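Local coordinates for acyl-CoA synthetase (AMP-forming)/AMP-acid ligase II-like protein (PDB 4GS5), which probably activates a carboxylic acid, perhaps a medium-chain fatty acid, as its adenylate and joins it to coenzyme A, at residues L62-A67 with S221-N226; G70-L75 with V203-I208; L96-E101 with V185-L190. All coordinates share one frame; numbering follows the deposited sequence.

How the contacts relate
From the N terminus the chain meets helix 59-72 first, and this helix supplies 62-67 and then 70-75; helix 90-102 follows with 96-101. The partners return in reverse order: 185-190, then 203-208, then 221-226. Contact 3 therefore closes the innermost loop, nested within that of contact 2, which is itself nested within that of contact 1; none cross. Contacts 1 and 2 set successive parts of helix 59-72 against the turns around strands 202-204 and 217-221, while contact 3 joins helix 90-102 to the start of strand 187-192 and the residue before it. Strands 187-192 and 202-204 are neighbours, and Leu205 N lies 2.9 Å from Val188 O, a probable hydrogen bond between contacts 2 and 3.

Contact 1 of 3, residues L62-A67 with S221-N226; sequences LAASAA and SGAVTN. With EDO (1,2-ethanediol), chain X.
Ala64 and Val224 have the closest CA atoms of this contact, 5.8 Å apart, where one side of helix 59-72 rests on the short 3-10 turn in the connection between strands 217-221 and 230-238. The methyl of Ala64 points at the turn and meets two groups: Ala64 CB lies 3.6 Å from Ala223 CB, methyl to methyl, and 3.9 Å from Val224 CG1. Val224 divides its branches. With chi1 at -68°, CG1 stands anti to its own carbonyl carbon and reaches the helix, where Val224 CG1 comes within 3.5 Å of Ser65 N and 3.7 Å of Ser65 CB. The other branch, CG2, packs on Ile208 in the neighbouring turn, and Met68 of the same helix also touches Val224. Ser65 presents only its backbone and CB to the valine; its hydroxyl, anti to the backbone N (chi1 -179°), leads toward Ser186 instead. At the helix's exposed flank 1,2-ethanediol gives a weak hydrogen bond to Ala67 O. The chemistry across the segments is thus apolar: small methyl groups let helix and turn approach closely, while the carbonyls of Gly222, Ala223 and Val224 find their donors in Thr225 N, Asn226 N and the Gln61 side chain, respectively.

Contact 2 of 3, residues G70-L75 with V203-I208; sequences GKALSL and VFLPGI. With EDO (1,2-ethanediol), chain X.
The pyrrolidine ring of Pro206 is the one ring that meets helix 59-72 here, and it does so by its rim: Pro206 CG lies 4.5 Å from Lys71 CG and Pro206 CD equally far from Ala72 CB. Its CG also has 1,2-ethanediol beside it, with the diol carbon C1 at 3.9 Å. The aromatic ring of Phe204 is directed elsewhere; it stacks with Tyr210 and meets Phe243 with the planes at about 35°, so it packs among the neighbouring strands and not on the helix.

The tightest approach belongs to Ala72 and Leu205. Ala72 CB points at the loop and meets Leu205 CD2 at 3.3 Å, shorter than an ordinary carbon-carbon contact. Leu205 leaves its backbone to one side, but chi1 of -69° sets CG anti to the carbonyl carbon, and chi2 then turns CD2 to the helix end; the other branch, CD1, goes to His187. Lys71 starts toward the proline, and then its chain, bent at chi2 and chi4, carries the amine off, leaving only its first carbons to pack.

Both backbones are turning. Helix 59-72 ends in a Schellman motif, with Leu75 N bonded to Gly70 O, Ser74 N to Lys71 O, and Ser74 at positive phi. Opposite, Leu205 to Ile208 form a type II beta turn in which Gly207 takes the positive phi of its third position. 1,2-ethanediol lies between the segments and donates from O2 to Pro206 O at 2.8 Å.

Direct contact is therefore hydrocarbon on hydrocarbon: the helix terminus abuts the proline-containing turn through one tight methyl pair and looser contacts of the proline ring, and in this crystal the diol, probably an additive, donates one bond to the Pro206 carbonyl at the margin.

Contact 3 of 3, residues L96-E101 with V185-L190; sequences LVRGME and VSHVAL
Arg98 reaches past helix 59-72 to Ser186 and His187: the nearest CA atoms, those of Arg98 and Ser186, are 11.4 Å apart, and only the end of the arginine closes the distance. Its CB leaves helix 90-102 toward the other segment. The next atom already packs on a neighbouring helix, since Arg98 CG lies 3.9 Å from Ala66 CB of helix 59-72. From CG the chain runs extended through CD to NE (chi3 -173°); the side chain as a whole also touches Thr69 and Trp104. At CZ it opens into the guanidinium, of which NH2 makes the contacts with segment 185-190.

Ser186 sits at the guanidinium edge, near its plane, with Arg98 NH2 3.2 Å from Ser186 OG. The hydroxyl is placed there by its position anti to the backbone N (chi1 -157°). The same nitrogen also stands over one face of the His187 imidazole, 3.9 Å above the ring plane and displaced toward the rim; the two planes are 38° apart, a tilted approach and not a flat stack. The ring's NE2 has its polar partner in Thr69 OG1, and ND1 has a weaker one in Ser178 OG, two bonds that would hold the imidazole's rotation.

The chain from Tyr179 reads YGMTE, which fits the A5 motif (YGxTE) of adenylate-forming enzymes; Thr184 and then segment 185-190 follow. Val188 and Ala189 pair with Tyr179 as a classic beta bulge. Chemically, a largely buried arginine brings its positive charge beside a serine hydroxyl and over a histidine whose nitrogens are already engaged, so helix 90-102 reaches this polar cluster through one extended side chain.

Contact 1 of 3, residues L62-A67 with S221-N226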
loop_
_atom_site.group_PDB
_atom_site.type_symbol
_atom_site.label_atom_id
_atom_site.label_comp_id
_atom_site.label_asym_id
_atom_site.label_seq_id
_atom_site.Cartn_x
_atom_site.Cartn_y
_atom_site.Cartn_z
ATOM N N LEU A 62 -2.805 7.305 -18.674
ATOM C CA LEU A 62 -3.402 5.982 -18.734
ATOM C C LEU A 62 -2.612 5.056 -19.656
ATOM O O LEU A 62 -2.383 3.890 -19.327
ATOM C CB LEU A 62 -4.863 6.088 -19.199
ATOM C CG LEU A 62 -5.765 6.879 -18.236
ATOM C CD1 LEU A 62 -7.141 7.150 -18.823
ATOM C CD2 LEU A 62 -5.881 6.171 -16.888
ATOM N N ALA A 63 -2.206 5.575 -20.814
ATOM C CA ALA A 63 -1.465 4.778 -21.784
ATOM C C ALA A 63 -0.097 4.349 -21.234
ATOM O O ALA A 63 0.350 3.229 -21.463
ATOM C CB ALA A 63 -1.302 5.545 -23.109
ATOM N N ALA A 64 0.568 5.260 -20.535
ATOM C CA ALA A 64 1.870 4.979 -19.950
ATOM C C ALA A 64 1.738 3.889 -18.897
ATOM O O ALA A 64 2.538 2.962 -18.849
ATOM C CB ALA A 64 2.460 6.235 -19.337
ATOM N N SER A 65 0.698 3.995 -18.079
ATOM C CA SER A 65 0.444 3.048 -17.000
ATOM C C SER A 65 0.174 1.633 -17.525
ATOM O O SER A 65 0.772 0.660 -17.060
ATOM C CB SER A 65 -0.720 3.555 -16.145
ATOM O OG SER A 65 -0.992 2.687 -15.082
ATOM N N ALA A 66 -0.737 1.531 -18.489
ATOM C CA ALA A 66 -0.999 0.284 -19.200
ATOM C C ALA A 66 0.261 -0.323 -19.802
ATOM O O ALA A 66 0.498 -1.517 -19.647
ATOM C CB ALA A 66 -2.034 0.514 -20.317
ATOM N N ALA A 67 1.041 0.474 -20.530
ATOM C CA ALA A 67 2.291 -0.039 -21.103
ATOM C C ALA A 67 3.256 -0.656 -20.071
ATOM O O ALA A 67 3.905 -1.664 -20.360
ATOM C CB ALA A 67 3.006 1.029 -21.951
ATOM N N SER A 221 8.359 9.844 -10.090
ATOM C CA SER A 221 7.908 10.632 -11.222
ATOM C C SER A 221 8.031 9.792 -12.488
ATOM O O SER A 221 8.820 8.849 -12.536
ATOM C CB SER A 221 8.706 11.939 -11.351
ATOM O OG SER A 221 10.029 11.693 -11.796
ATOM N N GLY A 222 7.241 10.141 -13.504
ATOM C CA GLY A 222 7.217 9.425 -14.771
ATOM C C GLY A 222 6.120 9.963 -15.682
ATOM O O GLY A 222 5.415 10.903 -15.315
ATOM N N ALA A 223 5.972 9.379 -16.868
ATOM C CA ALA A 223 4.844 9.720 -17.715
ATOM C C ALA A 223 3.537 9.534 -16.937
ATOM O O ALA A 223 2.599 10.306 -17.129
ATOM C CB ALA A 223 4.841 8.901 -18.994
ATOM N N VAL A 224 3.470 8.548 -16.043
ATOM C CA VAL A 224 2.221 8.363 -15.289
ATOM C C VAL A 224 1.882 9.531 -14.362
ATOM O O VAL A 224 0.731 9.684 -13.959
ATOM C CB VAL A 224 2.145 7.028 -14.499
ATOM C CG1 VAL A 224 2.058 5.841 -15.452
ATOM C CG2 VAL A 224 3.298 6.888 -13.505
ATOM N N THR A 225 2.872 10.355 -14.034
ATOM C CA THR A 225 2.629 11.558 -13.233
ATOM C C THR A 225 2.704 12.869 -14.022
ATOM O O THR A 225 2.789 13.950 -13.432
ATOM C CB THR A 225 3.600 11.656 -12.032
ATOM O OG1 THR A 225 4.949 11.826 -12.502
ATOM C CG2 THR A 225 3.507 10.415 -11.152
ATOM N N ASN A 226 2.668 12.780 -15.348
ATOM C CA ASN A 226 2.850 13.953 -16.193
ATOM C C ASN A 226 4.198 14.616 -15.917
ATOM O O ASN A 226 4.343 15.839 -15.999
ATOM C CB ASN A 226 1.691 14.941 -15.999
ATOM C CG ASN A 226 0.335 14.246 -15.981
ATOM O OD1 ASN A 226 0.011 13.473 -16.886
ATOM N ND2 ASN A 226 -0.450 14.497 -14.934
HETATM C C1 EDO X . 7.606 0.504 -20.614
HETATM O O1 EDO X . 6.812 -0.476 -21.285
HETATM C C2 EDO X . 6.685 1.353 -19.751
HETATM O O2 EDO X . 7.433 2.366 -19.062
#

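Contact 2 of 3, residues G70-L75 with V203-I208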
loop_
_atom_site.group_PDB
_atom_site.type_symbol
_atom_site.label_atom_id
_atom_site.label_comp_id
_atom_site.label_asym_id
_atom_site.label_seq_id
_atom_site.Cartn_x
_atom_site.Cartn_y
_atom_site.Cartn_z
ATOM N N GLY A 70 1.959 -4.146 -18.963
ATOM C CA GLY A 70 2.142 -5.105 -20.038
ATOM C C GLY A 70 3.571 -5.613 -20.129
ATOM O O GLY A 70 3.803 -6.805 -20.331
ATOM N N LYS A 71 4.527 -4.703 -19.997
ATOM C CA LYS A 71 5.942 -5.061 -20.042
ATOM C C LYS A 71 6.358 -5.848 -18.797
ATOM O O LYS A 71 6.929 -6.929 -18.906
ATOM C CB LYS A 71 6.803 -3.803 -20.161
ATOM C CG LYS A 71 8.286 -4.082 -20.438
ATOM C CD LYS A 71 8.523 -4.409 -21.913
ATOM C CE LYS A 71 10.009 -4.376 -22.291
ATOM N NZ LYS A 71 10.791 -5.566 -21.818
ATOM N N ALA A 72 6.084 -5.287 -17.623
ATOM C CA ALA A 72 6.515 -5.884 -16.365
ATOM C C ALA A 72 5.939 -7.290 -16.164
ATOM O O ALA A 72 6.604 -8.157 -15.605
ATOM C CB ALA A 72 6.144 -4.988 -15.199
ATOM N N LEU A 73 4.712 -7.533 -16.623
ATOM C CA LEU A 73 4.120 -8.855 -16.384
ATOM C C LEU A 73 4.042 -9.713 -17.658
ATOM O O LEU A 73 3.469 -10.798 -17.640
ATOM C CB LEU A 73 2.740 -8.728 -15.710
ATOM C CG LEU A 73 2.754 -8.022 -14.345
ATOM C CD1 LEU A 73 1.342 -7.779 -13.825
ATOM C CD2 LEU A 73 3.582 -8.803 -13.328
ATOM N N SER A 74 4.634 -9.225 -18.747
ATOM C CA SER A 74 4.651 -9.946 -20.023
ATOM C C SER A 74 3.258 -10.381 -20.463
ATOM O O SER A 74 3.020 -11.551 -20.776
ATOM C CB SER A 74 5.577 -11.162 -19.973
ATOM O OG SER A 74 6.894 -10.748 -19.686
ATOM N N LEU A 75 2.347 -9.420 -20.511
ATOM C CA LEU A 75 0.976 -9.692 -20.908
ATOM C C LEU A 75 0.727 -9.123 -22.303
ATOM O O LEU A 75 0.253 -7.991 -22.450
ATOM C CB LEU A 75 0.012 -9.086 -19.877
ATOM C CG LEU A 75 0.283 -9.535 -18.436
ATOM C CD1 LEU A 75 -0.480 -8.659 -17.440
ATOM C CD2 LEU A 75 -0.060 -11.007 -18.252
ATOM N N VAL A 203 9.634 -3.803 -6.530
ATOM C CA VAL A 203 10.518 -3.498 -7.647
ATOM C C VAL A 203 9.868 -2.467 -8.573
ATOM O O VAL A 203 8.768 -2.680 -9.081
ATOM C CB VAL A 203 10.875 -4.768 -8.430
ATOM C CG1 VAL A 203 11.811 -4.456 -9.603
ATOM C CG2 VAL A 203 11.517 -5.814 -7.490
ATOM N N PHE A 204 10.549 -1.343 -8.773
ATOM C CA PHE A 204 10.031 -0.252 -9.604
ATOM C C PHE A 204 9.720 -0.681 -11.037
ATOM O O PHE A 204 10.536 -1.319 -11.699
ATOM C CB PHE A 204 11.028 0.918 -9.626
ATOM C CG PHE A 204 11.100 1.679 -8.324
ATOM C CD1 PHE A 204 10.015 2.451 -7.889
ATOM C CD2 PHE A 204 12.237 1.599 -7.521
ATOM C CE1 PHE A 204 10.070 3.144 -6.683
ATOM C CE2 PHE A 204 12.309 2.286 -6.305
ATOM C CZ PHE A 204 11.235 3.067 -5.885
ATOM N N LEU A 205 8.530 -0.323 -11.511
ATOM C CA LEU A 205 8.153 -0.541 -12.901
ATOM C C LEU A 205 9.034 0.298 -13.830
ATOM O O LEU A 205 9.537 1.347 -13.437
ATOM C CB LEU A 205 6.682 -0.168 -13.104
ATOM C CG LEU A 205 5.673 -1.094 -12.431
ATOM C CD1 LEU A 205 4.283 -0.462 -12.419
ATOM C CD2 LEU A 205 5.650 -2.433 -13.128
ATOM N N PRO A 206 9.215 -0.158 -15.076
ATOM C CA PRO A 206 10.089 0.586 -15.992
ATOM C C PRO A 206 9.485 1.956 -16.313
ATOM O O PRO A 206 8.264 2.077 -16.428
ATOM C CB PRO A 206 10.105 -0.294 -17.246
ATOM C CG PRO A 206 8.759 -1.001 -17.221
ATOM C CD PRO A 206 8.440 -1.215 -15.760
ATOM N N GLY A 207 10.325 2.972 -16.438
ATOM C CA GLY A 207 9.856 4.303 -16.775
ATOM C C GLY A 207 9.591 5.165 -15.561
ATOM O O GLY A 207 9.333 6.359 -15.685
ATOM N N ILE A 208 9.655 4.559 -14.382
ATOM C CA ILE A 208 9.527 5.297 -13.139
ATOM C C ILE A 208 10.894 5.814 -12.689
ATOM O O ILE A 208 11.848 5.047 -12.589
ATOM C CB ILE A 208 8.947 4.405 -12.020
ATOM C CG1 ILE A 208 7.561 3.885 -12.402
ATOM C CG2 ILE A 208 8.876 5.160 -10.709
ATOM C CD1 ILE A 208 6.518 4.999 -12.656
HETATM C C1 EDO X . 7.606 0.504 -20.614
HETATM O O1 EDO X . 6.812 -0.476 -21.285
HETATM C C2 EDO X . 6.685 1.353 -19.751
HETATM O O2 EDO X . 7.433 2.366 -19.062
#

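Contact 3 of 3, residues L96-E101 with V185-L190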
loop_
_atom_site.group_PDB
_atom_site.type_symbol
_atom_site.label_atom_id
_atom_site.label_comp_id
_atom_site.label_asym_id
_atom_site.label_seq_id
_atom_site.Cartn_x
_atom_site.Cartn_y
_atom_site.Cartn_z
ATOM N N LEU A 96 -9.605 -2.028 -18.384
ATOM C CA LEU A 96 -10.106 -1.768 -19.741
ATOM C C LEU A 96 -9.047 -1.107 -20.612
ATOM O O LEU A 96 -8.870 -1.468 -21.774
ATOM C CB LEU A 96 -11.349 -0.876 -19.701
ATOM C CG LEU A 96 -12.499 -1.370 -18.821
ATOM C CD1 LEU A 96 -13.675 -0.414 -18.933
ATOM C CD2 LEU A 96 -12.902 -2.778 -19.228
ATOM N N VAL A 97 -8.358 -0.122 -20.040
ATOM C CA VAL A 97 -7.275 0.574 -20.724
ATOM C C VAL A 97 -6.172 -0.388 -21.131
ATOM O O VAL A 97 -5.740 -0.391 -22.290
ATOM C CB VAL A 97 -6.672 1.694 -19.841
ATOM C CG1 VAL A 97 -5.400 2.253 -20.481
ATOM C CG2 VAL A 97 -7.705 2.802 -19.623
ATOM N N ARG A 98 -5.714 -1.208 -20.181
ATOM C CA ARG A 98 -4.716 -2.241 -20.488
ATOM C C ARG A 98 -5.232 -3.138 -21.607
ATOM O O ARG A 98 -4.533 -3.402 -22.582
ATOM C CB ARG A 98 -4.400 -3.083 -19.248
ATOM C CG ARG A 98 -3.647 -2.329 -18.164
ATOM C CD ARG A 98 -3.762 -3.043 -16.815
ATOM N NE ARG A 98 -3.184 -2.251 -15.733
ATOM C CZ ARG A 98 -3.528 -2.365 -14.455
ATOM N NH1 ARG A 98 -4.452 -3.242 -14.086
ATOM N NH2 ARG A 98 -2.951 -1.604 -13.545
ATOM N N GLY A 99 -6.470 -3.593 -21.462
ATOM C CA GLY A 99 -7.105 -4.413 -22.479
ATOM C C GLY A 99 -7.078 -3.813 -23.875
ATOM O O GLY A 99 -6.826 -4.519 -24.853
HETATM N N MSE A 100 -7.348 -2.515 -23.985
HETATM C CA MSE A 100 -7.398 -1.888 -25.300
HETATM C C MSE A 100 -6.011 -1.532 -25.822
HETATM O O MSE A 100 -5.757 -1.584 -27.025
HETATM C CB MSE A 100 -8.285 -0.648 -25.280
HETATM C CG MSE A 100 -9.763 -0.951 -25.221
HETATM SE SE MSE A 100 -10.724 0.717 -25.164
HETATM C CE MSE A 100 -10.108 1.391 -23.445
ATOM N N GLU A 101 -5.117 -1.156 -24.917
ATOM C CA GLU A 101 -3.762 -0.819 -25.323
ATOM C C GLU A 101 -2.944 -2.051 -25.692
ATOM O O GLU A 101 -2.091 -1.988 -26.571
ATOM C CB GLU A 101 -3.062 -0.020 -24.229
ATOM C CG GLU A 101 -3.565 1.400 -24.132
ATOM C CD GLU A 101 -3.243 2.187 -25.388
ATOM O OE1 GLU A 101 -2.080 2.633 -25.518
ATOM O OE2 GLU A 101 -4.142 2.342 -26.246
ATOM N N VAL A 185 -1.776 7.300 -10.984
ATOM C CA VAL A 185 -2.835 6.580 -11.690
ATOM C C VAL A 185 -3.058 5.199 -11.086
ATOM O O VAL A 185 -4.113 4.928 -10.500
ATOM C CB VAL A 185 -2.562 6.454 -13.202
ATOM C CG1 VAL A 185 -3.792 5.893 -13.907
ATOM C CG2 VAL A 185 -2.188 7.799 -13.778
ATOM N N SER A 186 -2.050 4.344 -11.232
ATOM C CA SER A 186 -2.071 2.989 -10.701
ATOM C C SER A 186 -0.707 2.677 -10.062
ATOM O O SER A 186 -0.097 3.523 -9.399
ATOM C CB SER A 186 -2.365 1.997 -11.835
ATOM O OG SER A 186 -2.910 0.782 -11.350
ATOM N N HIS A 187 -0.205 1.473 -10.287
ATOM C CA HIS A 187 1.016 1.046 -9.619
ATOM C C HIS A 187 2.291 1.701 -10.194
ATOM O O HIS A 187 2.331 2.082 -11.374
ATOM C CB HIS A 187 1.099 -0.495 -9.620
ATOM C CG HIS A 187 1.025 -1.119 -10.986
ATOM N ND1 HIS A 187 0.869 -2.474 -11.179
ATOM C CD2 HIS A 187 1.106 -0.571 -12.224
ATOM C CE1 HIS A 187 0.867 -2.738 -12.476
ATOM N NE2 HIS A 187 0.999 -1.601 -13.129
ATOM N N VAL A 188 3.318 1.858 -9.352
ATOM C CA VAL A 188 4.646 2.275 -9.805
ATOM C C VAL A 188 5.691 1.224 -9.435
ATOM O O VAL A 188 6.866 1.335 -9.818
ATOM C CB VAL A 188 5.070 3.632 -9.210
ATOM C CG1 VAL A 188 4.077 4.709 -9.606
ATOM C CG2 VAL A 188 5.217 3.544 -7.677
ATOM N N ALA A 189 5.259 0.205 -8.692
ATOM C CA ALA A 189 6.168 -0.868 -8.273
ATOM C C ALA A 189 5.402 -2.141 -7.929
ATOM O O ALA A 189 4.214 -2.079 -7.649
ATOM C CB ALA A 189 7.035 -0.421 -7.086
ATOM N N LEU A 190 6.090 -3.288 -7.956
ATOM C CA LEU A 190 5.448 -4.582 -7.717
ATOM C C LEU A 190 6.253 -5.471 -6.765
ATOM O O LEU A 190 7.469 -5.607 -6.916
ATOM C CB LEU A 190 5.253 -5.351 -9.031
ATOM C CG LEU A 190 4.382 -4.792 -10.140
ATOM C CD1 LEU A 190 4.534 -5.652 -11.404
ATOM C CD2 LEU A 190 2.921 -4.748 -9.688
#